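Local coordinates for protein phosphodiesterase (Candida albicans, PDB 6CPU) that is a phosphodiesterase of the HD superfamily, a largely helical metalloprotein that holds a zinc and a magnesium ion close together in its core, at residues 267-278 with 347-355; 376-387 with 412-423. All blocks are in the same frame, centred on the assembly; numbering follows the deposited sequence.

Contact 1 of 2, residues 267-278 with 347-355. With ZN (zinc ion), chain B; MG (magnesium ion), chain C.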
loop_
_atom_site.group_PDB
_atom_site.type_symbol
_atom_site.label_atom_id
_atom_site.label_comp_id
_atom_site.label_asym_id
_atom_site.label_seq_id
_atom_site.Cartn_x
_atom_site.Cartn_y
_atom_site.Cartn_z
ATOM N N TYR A 267 -3.880 -0.316 3.571
ATOM C CA TYR A 267 -4.282 -0.142 2.176
ATOM C C TYR A 267 -5.724 -0.576 2.004
ATOM O O TYR A 267 -6.170 -1.517 2.647
ATOM C CB TYR A 267 -3.333 -0.930 1.247
ATOM C CG TYR A 267 -2.027 -0.215 1.015
ATOM C CD1 TYR A 267 -0.895 -0.502 1.763
ATOM C CD2 TYR A 267 -1.923 0.777 0.041
ATOM C CE1 TYR A 267 0.291 0.186 1.566
ATOM C CE2 TYR A 267 -0.735 1.468 -0.154
ATOM C CZ TYR A 267 0.370 1.172 0.601
ATOM O OH TYR A 267 1.555 1.880 0.376
ATOM N N LYS A 268 -6.475 0.127 1.166
ATOM C CA LYS A 268 -7.894 -0.198 0.962
ATOM C C LYS A 268 -8.064 -1.246 -0.149
ATOM O O LYS A 268 -7.796 -0.958 -1.319
ATOM C CB LYS A 268 -8.660 1.080 0.624
ATOM C CG LYS A 268 -8.628 2.037 1.799
ATOM C CD LYS A 268 -9.217 3.379 1.469
ATOM C CE LYS A 268 -9.635 4.144 2.713
ATOM N NZ LYS A 268 -8.706 3.998 3.853
ATOM N N ASN A 269 -8.523 -2.443 0.225
ATOM C CA ASN A 269 -8.525 -3.588 -0.680
ATOM C C ASN A 269 -9.436 -3.425 -1.863
ATOM O O ASN A 269 -9.198 -4.026 -2.903
ATOM C CB ASN A 269 -8.988 -4.841 0.036
ATOM C CG ASN A 269 -8.032 -5.268 1.088
ATOM O OD1 ASN A 269 -7.873 -4.573 2.099
ATOM N ND2 ASN A 269 -7.376 -6.394 0.869
ATOM N N GLY A 270 -10.502 -2.665 -1.681
ATOM C CA GLY A 270 -11.441 -2.392 -2.780
ATOM C C GLY A 270 -11.019 -1.316 -3.754
ATOM O O GLY A 270 -11.754 -1.046 -4.715
ATOM N N ASN A 271 -9.883 -0.654 -3.525
ATOM C CA ASN A 271 -9.387 0.300 -4.504
ATOM C C ASN A 271 -8.957 -0.512 -5.728
ATOM O O ASN A 271 -8.194 -1.465 -5.588
ATOM C CB ASN A 271 -8.197 1.117 -4.014
ATOM C CG ASN A 271 -8.568 2.171 -2.964
ATOM O OD1 ASN A 271 -9.724 2.346 -2.576
ATOM N ND2 ASN A 271 -7.576 2.879 -2.521
ATOM N N PRO A 272 -9.451 -0.151 -6.932
ATOM C CA PRO A 272 -8.988 -0.967 -8.069
ATOM C C PRO A 272 -7.498 -0.831 -8.348
ATOM O O PRO A 272 -6.853 -1.822 -8.719
ATOM C CB PRO A 272 -9.832 -0.442 -9.243
ATOM C CG PRO A 272 -11.049 0.104 -8.601
ATOM C CD PRO A 272 -10.559 0.735 -7.319
ATOM N N PHE A 273 -6.943 0.366 -8.186
ATOM C CA PHE A 273 -5.537 0.607 -8.461
ATOM C C PHE A 273 -4.656 0.839 -7.231
ATOM O O PHE A 273 -3.677 0.124 -7.044
ATOM C CB PHE A 273 -5.370 1.805 -9.393
ATOM C CG PHE A 273 -3.961 2.011 -9.853
ATOM C CD1 PHE A 273 -3.513 1.411 -11.014
ATOM C CD2 PHE A 273 -3.078 2.804 -9.138
ATOM C CE1 PHE A 273 -2.225 1.592 -11.451
ATOM C CE2 PHE A 273 -1.778 2.982 -9.561
ATOM C CZ PHE A 273 -1.349 2.377 -10.736
ATOM N N HIS A 274 -4.989 1.860 -6.430
ATOM C CA HIS A 274 -4.173 2.252 -5.257
ATOM C C HIS A 274 -4.407 1.373 -4.033
ATOM O O HIS A 274 -4.887 1.825 -2.998
ATOM C CB HIS A 274 -4.398 3.733 -4.926
ATOM C CG HIS A 274 -3.836 4.653 -5.963
ATOM N ND1 HIS A 274 -4.608 5.226 -6.951
ATOM C CD2 HIS A 274 -2.568 5.058 -6.196
ATOM C CE1 HIS A 274 -3.840 5.966 -7.734
ATOM N NE2 HIS A 274 -2.596 5.876 -7.300
ATOM N N ASN A 275 -4.057 0.107 -4.183
ATOM C CA ASN A 275 -4.215 -0.901 -3.132
ATOM C C ASN A 275 -2.851 -1.465 -2.766
ATOM O O ASN A 275 -1.823 -0.941 -3.194
ATOM C CB ASN A 275 -5.175 -1.981 -3.591
ATOM C CG ASN A 275 -4.752 -2.615 -4.901
ATOM O OD1 ASN A 275 -3.587 -2.612 -5.260
ATOM N ND2 ASN A 275 -5.707 -3.129 -5.617
ATOM N N PHE A 276 -2.838 -2.490 -1.932
ATOM C CA PHE A 276 -1.575 -3.091 -1.475
ATOM C C PHE A 276 -0.787 -3.673 -2.659
ATOM O O PHE A 276 0.434 -3.598 -2.683
ATOM C CB PHE A 276 -1.893 -4.163 -0.462
ATOM C CG PHE A 276 -0.694 -4.841 0.108
ATOM C CD1 PHE A 276 0.257 -4.121 0.799
ATOM C CD2 PHE A 276 -0.560 -6.226 0.011
ATOM C CE1 PHE A 276 1.364 -4.760 1.335
ATOM C CE2 PHE A 276 0.537 -6.869 0.565
ATOM C CZ PHE A 276 1.491 -6.136 1.221
ATOM N N ARG A 277 -1.495 -4.200 -3.648
ATOM C CA ARG A 277 -0.844 -4.740 -4.861
ATOM C C ARG A 277 0.004 -3.672 -5.577
ATOM O O ARG A 277 1.127 -3.972 -5.997
ATOM C CB ARG A 277 -1.866 -5.395 -5.802
ATOM C CG ARG A 277 -1.310 -5.919 -7.129
ATOM C CD ARG A 277 -2.338 -6.681 -7.954
ATOM N NE ARG A 277 -2.796 -7.863 -7.236
ATOM C CZ ARG A 277 -3.919 -7.964 -6.539
ATOM N NH1 ARG A 277 -4.814 -6.975 -6.499
ATOM N NH2 ARG A 277 -4.162 -9.085 -5.888
ATOM N N HIS A 278 -0.516 -2.446 -5.686
ATOM C CA HIS A 278 0.235 -1.312 -6.264
ATOM C C HIS A 278 1.467 -0.989 -5.445
ATOM O O HIS A 278 2.541 -0.772 -5.994
ATOM C CB HIS A 278 -0.653 -0.057 -6.421
ATOM C CG HIS A 278 0.099 1.202 -6.754
ATOM N ND1 HIS A 278 0.821 1.361 -7.920
ATOM C CD2 HIS A 278 0.233 2.367 -6.069
ATOM C CE1 HIS A 278 1.368 2.567 -7.936
ATOM N NE2 HIS A 278 1.029 3.200 -6.824
ATOM N N LEU A 347 7.170 0.880 -0.111
ATOM C CA LEU A 347 6.144 0.062 0.539
ATOM C C LEU A 347 5.000 0.910 1.128
ATOM O O LEU A 347 3.811 0.548 1.008
ATOM C CB LEU A 347 6.777 -0.809 1.632
ATOM C CG LEU A 347 5.814 -1.684 2.436
ATOM C CD1 LEU A 347 5.020 -2.618 1.537
ATOM C CD2 LEU A 347 6.577 -2.456 3.485
ATOM N N GLY A 348 5.349 2.033 1.742
ATOM C CA GLY A 348 4.373 2.883 2.436
ATOM C C GLY A 348 3.868 4.083 1.656
ATOM O O GLY A 348 3.078 4.887 2.174
ATOM N N HIS A 349 4.284 4.217 0.394
ATOM C CA HIS A 349 4.123 5.507 -0.292
ATOM C C HIS A 349 2.675 5.914 -0.596
ATOM O O HIS A 349 2.422 7.100 -0.825
ATOM C CB HIS A 349 4.973 5.565 -1.578
ATOM C CG HIS A 349 4.262 5.046 -2.783
ATOM N ND1 HIS A 349 4.118 3.703 -3.039
ATOM C CD2 HIS A 349 3.620 5.693 -3.782
ATOM C CE1 HIS A 349 3.415 3.540 -4.147
ATOM N NE2 HIS A 349 3.105 4.735 -4.622
ATOM N N ASP A 350 1.741 4.961 -0.601
ATOM C CA ASP A 350 0.329 5.252 -0.826
ATOM C C ASP A 350 -0.558 4.816 0.349
ATOM O O ASP A 350 -1.747 4.621 0.162
ATOM C CB ASP A 350 -0.152 4.575 -2.137
ATOM C CG ASP A 350 0.090 5.438 -3.392
ATOM O OD1 ASP A 350 0.104 6.674 -3.257
ATOM O OD2 ASP A 350 0.218 4.882 -4.511
ATOM N N VAL A 351 0.005 4.634 1.549
ATOM C CA VAL A 351 -0.805 4.136 2.671
ATOM C C VAL A 351 -2.077 4.960 2.879
ATOM O O VAL A 351 -2.053 6.188 2.890
ATOM C CB VAL A 351 -0.050 4.007 4.020
ATOM C CG1 VAL A 351 0.976 2.882 3.977
ATOM C CG2 VAL A 351 0.580 5.310 4.438
ATOM N N GLY A 352 -3.196 4.266 3.024
ATOM C CA GLY A 352 -4.462 4.913 3.367
ATOM C C GLY A 352 -5.127 5.566 2.174
ATOM O O GLY A 352 -6.078 6.284 2.333
ATOM N N HIS A 353 -4.625 5.316 0.971
ATOM C CA HIS A 353 -5.129 6.001 -0.224
ATOM C C HIS A 353 -6.605 5.676 -0.376
ATOM O O HIS A 353 -6.963 4.518 -0.320
ATOM C CB HIS A 353 -4.318 5.553 -1.448
ATOM C CG HIS A 353 -4.473 6.420 -2.659
ATOM N ND1 HIS A 353 -5.666 6.547 -3.327
ATOM C CD2 HIS A 353 -3.570 7.142 -3.366
ATOM C CE1 HIS A 353 -5.507 7.334 -4.375
ATOM N NE2 HIS A 353 -4.246 7.713 -4.422
ATOM N N PRO A 354 -7.480 6.693 -0.523
ATOM C CA PRO A 354 -8.923 6.477 -0.538
ATOM C C PRO A 354 -9.522 6.166 -1.923
ATOM O O PRO A 354 -10.726 5.976 -2.043
ATOM C CB PRO A 354 -9.464 7.824 -0.050
ATOM C CG PRO A 354 -8.510 8.791 -0.637
ATOM C CD PRO A 354 -7.165 8.133 -0.547
ATOM N N GLY A 355 -8.681 6.112 -2.935
ATOM C CA GLY A 355 -9.105 5.763 -4.287
ATOM C C GLY A 355 -9.493 6.981 -5.126
ATOM O O GLY A 355 -10.193 6.836 -6.126
HETATM ZN ZN ZN B . 1.558 5.181 -6.067
HETATM MG MG MG C . 0.502 8.385 -4.506
HETATM O O HOH W 1 -5.217 2.268 -0.214
HETATM O O HOH W 2 -7.116 6.240 4.929
HETATM O O HOH W 3 0.058 5.818 -7.561
HETATM O O HOH W 4 1.764 7.300 -5.672
HETATM O O HOH W 5 1.186 10.154 -5.598
HETATM O O HOH W 6 -1.087 9.563 -3.557
HETATM O O HOH W 7 -0.952 8.044 -5.839
#
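H274 and H353 lay their imidazoles together in an offset stack, with planes only 4° apart and ring centroids at 3.8 Å. H274 CB sits over the H353 ring face, a CH-pi contact that adds to the stack. Its chi1 (-69°) turns CG away from the carbonyl carbon, above the centre of the partner ring. ND1 hydrogen-bonds to E483 OE2, CE1 comes nearest to H353 NE2, and H274 CD2 brings an edge to D350 OD2 at 3.3 Å. At the tip H274 NE2 lies 2.7 Å from water 3, a zinc ligand. F273 covers the opposite face, so the imidazole is sandwiched.

D350 belongs to the histidine-aspartate pair after which the HD superfamily is named. A carboxylate suits the place because it can serve two metals: D350 OD2 binds zinc at 2.1 Å and D350 OD1 binds magnesium at 2.2 Å, while water 4 also bridges them. H278, H349 and D462 supply the other protein ligands of the zinc.

Behind this site the Y267 hydroxyl works both ways, donating to L347 O at 2.7 Å and accepting a longer bond from D350 N. N271 ND2 donates to H353 O (2.8 Å) and to H274 O, while OD1 accepts from R127.

Contact 2 of 2, residues 376-387 with 412-423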
loop_
_atom_site.group_PDB
_atom_site.type_symbol
_atom_site.label_atom_id
_atom_site.label_comp_id
_atom_site.label_asym_id
_atom_site.label_seq_id
_atom_site.Cartn_x
_atom_site.Cartn_y
_atom_site.Cartn_z
ATOM N N SER A 376 0.223 18.981 -2.155
ATOM C CA SER A 376 0.584 17.551 -2.027
ATOM C C SER A 376 -0.338 16.836 -1.056
ATOM O O SER A 376 0.131 16.223 -0.100
ATOM C CB SER A 376 2.034 17.403 -1.536
ATOM O OG SER A 376 2.952 17.988 -2.436
ATOM N N VAL A 377 -1.643 16.904 -1.313
ATOM C CA VAL A 377 -2.658 16.555 -0.301
ATOM C C VAL A 377 -2.555 15.080 0.112
ATOM O O VAL A 377 -2.322 14.770 1.276
ATOM C CB VAL A 377 -4.083 16.875 -0.805
ATOM C CG1 VAL A 377 -5.160 16.300 0.113
ATOM C CG2 VAL A 377 -4.261 18.384 -0.979
ATOM N N LEU A 378 -2.719 14.175 -0.850
ATOM C CA LEU A 378 -2.702 12.758 -0.539
ATOM C C LEU A 378 -1.323 12.301 -0.092
ATOM O O LEU A 378 -1.215 11.511 0.842
ATOM C CB LEU A 378 -3.229 11.917 -1.714
ATOM C CG LEU A 378 -4.716 12.085 -2.020
ATOM C CD1 LEU A 378 -5.120 11.294 -3.264
ATOM C CD2 LEU A 378 -5.587 11.684 -0.830
ATOM N N GLU A 379 -0.270 12.848 -0.691
ATOM C CA GLU A 379 1.086 12.428 -0.350
ATOM C C GLU A 379 1.466 12.864 1.073
ATOM O O GLU A 379 2.206 12.163 1.778
ATOM C CB GLU A 379 2.105 12.964 -1.370
ATOM C CG GLU A 379 1.936 12.401 -2.782
ATOM C CD GLU A 379 0.822 13.057 -3.592
ATOM O OE1 GLU A 379 0.280 14.114 -3.187
ATOM O OE2 GLU A 379 0.465 12.512 -4.660
ATOM N N SER A 380 1.007 14.043 1.475
ATOM C CA SER A 380 1.214 14.490 2.850
ATOM C C SER A 380 0.550 13.532 3.842
ATOM O O SER A 380 1.125 13.180 4.864
ATOM C CB SER A 380 0.679 15.902 3.040
ATOM O OG SER A 380 1.319 16.811 2.154
ATOM N N TYR A 381 -0.669 13.132 3.514
ATOM C CA TYR A 381 -1.451 12.156 4.261
ATOM C C TYR A 381 -0.727 10.797 4.338
ATOM O O TYR A 381 -0.524 10.248 5.429
ATOM C CB TYR A 381 -2.840 12.031 3.610
ATOM C CG TYR A 381 -3.730 10.981 4.230
ATOM C CD1 TYR A 381 -3.922 9.721 3.635
ATOM C CD2 TYR A 381 -4.398 11.258 5.407
ATOM C CE1 TYR A 381 -4.775 8.784 4.231
ATOM C CE2 TYR A 381 -5.219 10.335 6.000
ATOM C CZ TYR A 381 -5.405 9.116 5.434
ATOM O OH TYR A 381 -6.250 8.262 6.134
ATOM N N HIS A 382 -0.263 10.284 3.203
ATOM C CA HIS A 382 0.453 9.007 3.213
ATOM C C HIS A 382 1.694 9.072 4.099
ATOM O O HIS A 382 1.953 8.157 4.865
ATOM C CB HIS A 382 0.914 8.548 1.813
ATOM C CG HIS A 382 -0.157 8.550 0.776
ATOM N ND1 HIS A 382 -1.414 8.036 0.994
ATOM C CD2 HIS A 382 -0.146 8.996 -0.498
ATOM C CE1 HIS A 382 -2.142 8.185 -0.096
ATOM N NE2 HIS A 382 -1.395 8.767 -1.015
ATOM N N ALA A 383 2.456 10.153 3.997
ATOM C CA ALA A 383 3.708 10.277 4.757
ATOM C C ALA A 383 3.423 10.338 6.266
ATOM O O ALA A 383 4.120 9.747 7.092
ATOM C CB ALA A 383 4.464 11.519 4.317
ATOM N N SER A 384 2.386 11.078 6.619
ATOM C CA SER A 384 2.069 11.266 8.022
ATOM C C SER A 384 1.587 9.950 8.625
ATOM O O SER A 384 2.049 9.531 9.698
ATOM C CB SER A 384 1.040 12.378 8.186
ATOM O OG SER A 384 0.872 12.666 9.566
ATOM N N LEU A 385 0.674 9.282 7.934
ATOM C CA LEU A 385 0.242 7.946 8.357
ATOM C C LEU A 385 1.358 6.926 8.416
ATOM O O LEU A 385 1.472 6.186 9.384
ATOM C CB LEU A 385 -0.855 7.396 7.437
ATOM C CG LEU A 385 -2.251 7.509 8.013
ATOM C CD1 LEU A 385 -2.638 8.963 8.179
ATOM C CD2 LEU A 385 -3.260 6.764 7.150
ATOM N N PHE A 386 2.152 6.820 7.359
ATOM C CA PHE A 386 3.149 5.759 7.329
ATOM C C PHE A 386 4.155 5.905 8.468
ATOM O O PHE A 386 4.506 4.920 9.135
ATOM C CB PHE A 386 3.853 5.712 5.985
ATOM C CG PHE A 386 4.762 4.535 5.817
ATOM C CD1 PHE A 386 4.305 3.231 6.041
ATOM C CD2 PHE A 386 6.061 4.714 5.399
ATOM C CE1 PHE A 386 5.162 2.143 5.861
ATOM C CE2 PHE A 386 6.912 3.633 5.215
ATOM C CZ PHE A 386 6.460 2.350 5.437
ATOM N N ILE A 387 4.586 7.133 8.724
ATOM C CA ILE A 387 5.538 7.360 9.808
ATOM C C ILE A 387 4.864 7.190 11.164
ATOM O O ILE A 387 5.367 6.467 12.014
ATOM C CB ILE A 387 6.198 8.758 9.750
ATOM C CG1 ILE A 387 6.945 8.974 8.424
ATOM C CG2 ILE A 387 7.112 8.959 10.973
ATOM C CD1 ILE A 387 7.993 7.927 8.089
ATOM N N ARG A 412 13.772 8.515 8.851
ATOM C CA ARG A 412 12.446 9.155 8.918
ATOM C C ARG A 412 12.326 10.280 7.881
ATOM O O ARG A 412 11.429 10.274 7.033
ATOM C CB ARG A 412 12.162 9.672 10.343
ATOM C CG ARG A 412 10.839 10.414 10.477
ATOM C CD ARG A 412 10.489 10.796 11.894
ATOM N NE ARG A 412 9.344 11.707 11.903
ATOM C CZ ARG A 412 9.403 13.021 11.687
ATOM N NH1 ARG A 412 10.564 13.621 11.444
ATOM N NH2 ARG A 412 8.286 13.744 11.718
ATOM N N SER A 413 13.258 11.230 7.924
ATOM C CA SER A 413 13.260 12.365 6.992
ATOM C C SER A 413 13.429 11.946 5.541
ATOM O O SER A 413 12.823 12.534 4.654
ATOM C CB SER A 413 14.360 13.370 7.374
ATOM O OG SER A 413 14.067 13.963 8.619
ATOM N N LEU A 414 14.250 10.923 5.297
ATOM C CA LEU A 414 14.452 10.426 3.939
ATOM C C LEU A 414 13.180 9.780 3.407
ATOM O O LEU A 414 12.815 9.991 2.254
ATOM C CB LEU A 414 15.612 9.432 3.890
ATOM C CG LEU A 414 15.916 8.787 2.531
ATOM C CD1 LEU A 414 16.118 9.831 1.447
ATOM C CD2 LEU A 414 17.143 7.888 2.657
ATOM N N ILE A 415 12.505 9.006 4.256
ATOM C CA ILE A 415 11.243 8.369 3.862
ATOM C C ILE A 415 10.179 9.424 3.522
ATOM O O ILE A 415 9.472 9.291 2.510
ATOM C CB ILE A 415 10.753 7.380 4.941
ATOM C CG1 ILE A 415 11.676 6.155 4.974
ATOM C CG2 ILE A 415 9.309 6.963 4.661
ATOM C CD1 ILE A 415 11.447 5.201 6.126
ATOM N N ILE A 416 10.067 10.466 4.354
ATOM C CA ILE A 416 9.113 11.561 4.113
ATOM C C ILE A 416 9.407 12.228 2.776
ATOM O O ILE A 416 8.516 12.435 1.945
ATOM C CB ILE A 416 9.153 12.617 5.243
ATOM C CG1 ILE A 416 8.608 12.001 6.543
ATOM C CG2 ILE A 416 8.384 13.873 4.837
ATOM C CD1 ILE A 416 8.902 12.808 7.786
ATOM N N SER A 417 10.677 12.565 2.579
ATOM C CA SER A 417 11.120 13.187 1.339
ATOM C C SER A 417 10.707 12.361 0.116
ATOM O O SER A 417 10.141 12.886 -0.843
ATOM C CB SER A 417 12.647 13.383 1.384
ATOM O OG SER A 417 13.150 13.662 0.099
ATOM N N SER A 418 10.959 11.057 0.163
ATOM C CA SER A 418 10.693 10.185 -0.984
ATOM C C SER A 418 9.183 10.031 -1.210
ATOM O O SER A 418 8.707 10.086 -2.349
ATOM C CB SER A 418 11.376 8.827 -0.807
ATOM O OG SER A 418 12.763 8.988 -0.483
ATOM N N ILE A 419 8.418 9.888 -0.127
ATOM C CA ILE A 419 6.980 9.812 -0.278
ATOM C C ILE A 419 6.416 11.110 -0.856
ATOM O O ILE A 419 5.595 11.070 -1.789
ATOM C CB ILE A 419 6.284 9.402 1.042
ATOM C CG1 ILE A 419 6.688 7.964 1.391
ATOM C CG2 ILE A 419 4.775 9.485 0.873
ATOM C CD1 ILE A 419 6.103 7.428 2.687
ATOM N N LEU A 420 6.857 12.255 -0.335
ATOM C CA LEU A 420 6.390 13.549 -0.843
ATOM C C LEU A 420 6.744 13.749 -2.320
ATOM O O LEU A 420 5.973 14.340 -3.083
ATOM C CB LEU A 420 6.930 14.697 0.012
ATOM C CG LEU A 420 6.283 14.823 1.396
ATOM C CD1 LEU A 420 6.922 15.962 2.175
ATOM C CD2 LEU A 420 4.779 15.024 1.306
ATOM N N ALA A 421 7.861 13.163 -2.730
ATOM C CA ALA A 421 8.325 13.255 -4.111
ATOM C C ALA A 421 7.390 12.608 -5.138
ATOM O O ALA A 421 7.471 12.937 -6.327
ATOM C CB ALA A 421 9.722 12.672 -4.219
ATOM N N THR A 422 6.495 11.712 -4.708
ATOM C CA THR A 422 5.578 11.051 -5.646
ATOM C C THR A 422 4.384 11.893 -6.081
ATOM O O THR A 422 3.583 11.431 -6.877
ATOM C CB THR A 422 5.054 9.700 -5.111
ATOM O OG1 THR A 422 4.249 9.923 -3.944
ATOM C CG2 THR A 422 6.220 8.781 -4.765
ATOM N N ASP A 423 4.263 13.106 -5.546
ATOM C CA ASP A 423 3.244 14.066 -5.964
ATOM C C ASP A 423 3.506 14.550 -7.392
ATOM O O ASP A 423 4.482 15.255 -7.641
ATOM C CB ASP A 423 3.240 15.266 -5.009
ATOM C CG ASP A 423 2.199 16.320 -5.376
ATOM O OD1 ASP A 423 1.310 16.036 -6.200
ATOM O OD2 ASP A 423 2.274 17.439 -4.821
HETATM O O HOH W 8 0.774 20.174 -4.644
HETATM O O HOH W 9 5.470 17.093 -2.690
HETATM O O HOH W 5 1.186 10.154 -5.598
#
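With chi1 at -61° in S376 and -180° in D423, the serine hydroxyl and the aspartate carboxylate swing toward each other. S376 OG donates to D423 OD2 over a short 2.5 Å, arriving on the anti side and somewhat out of the carboxylate plane. S376 occupies the N-cap position of helix 377-394 but makes no capping bond with its side chain; its hydroxyl ties the helix start to the opposite segment instead. Water 8 also links S376 N to D423 OD2.

E379 bends at chi2, which stacks its carboxylate nearly parallel to that of D423, with E379 OE1 and D423 OD1 3.7 Å apart. The amide of N358 donates to E379 OE1 and, weakly, to D423 OD1, which also accepts from G425 N; these bonds probably ease the meeting of like charges. E379 OE2 accepts from water 5, a magnesium ligand, at 2.6 Å.

This is an antiparallel helix pair of the all-helical phosphodiesterase domain, apolar but for this end, which reaches the magnesium through water 5. The axes of 377-387 and 412-421 come within 8.6 Å, at 153°. The small A383 methyl is consistent with I419 CG2 lying 4.0 Å from A383 CB. I419 CD1 reaches F386 CD2 at 3.8 Å, and I415 CG2 touches the ring edge. The longer branch of I387 meets I416 CG1 with its CG1 and I415 CG2 with its CD1, while its CG2 methyl lies against the extended chain of R412.

Helix 336-348 packs against F386 and I415, helix 446-462 along L414, S418 and A421, and helix 165-173 covers L378, Y381 and L385.

In the fold
The N-terminal part of the chain, with its small parallel sheet, precedes both contacts. After helix 253-264 the chain enters 267-278 and starts helix 276-292. Sixty-eight residues later helix 336-348 delivers 347-355 back to it, closing contact 1. Contact 2 then opens at 376 and closes at 412-423, across a shorter loop of 24 residues, just over half of it helical. The two loops stand in series, neither nested nor crossed. They nevertheless touch: V351 O and H382 ND1, 2.7 Å apart, probably share a hydrogen bond, and the H353 and H382 rings meet. Water 5, bound to magnesium, belongs to both contacts, joining the metal site to the paired helices.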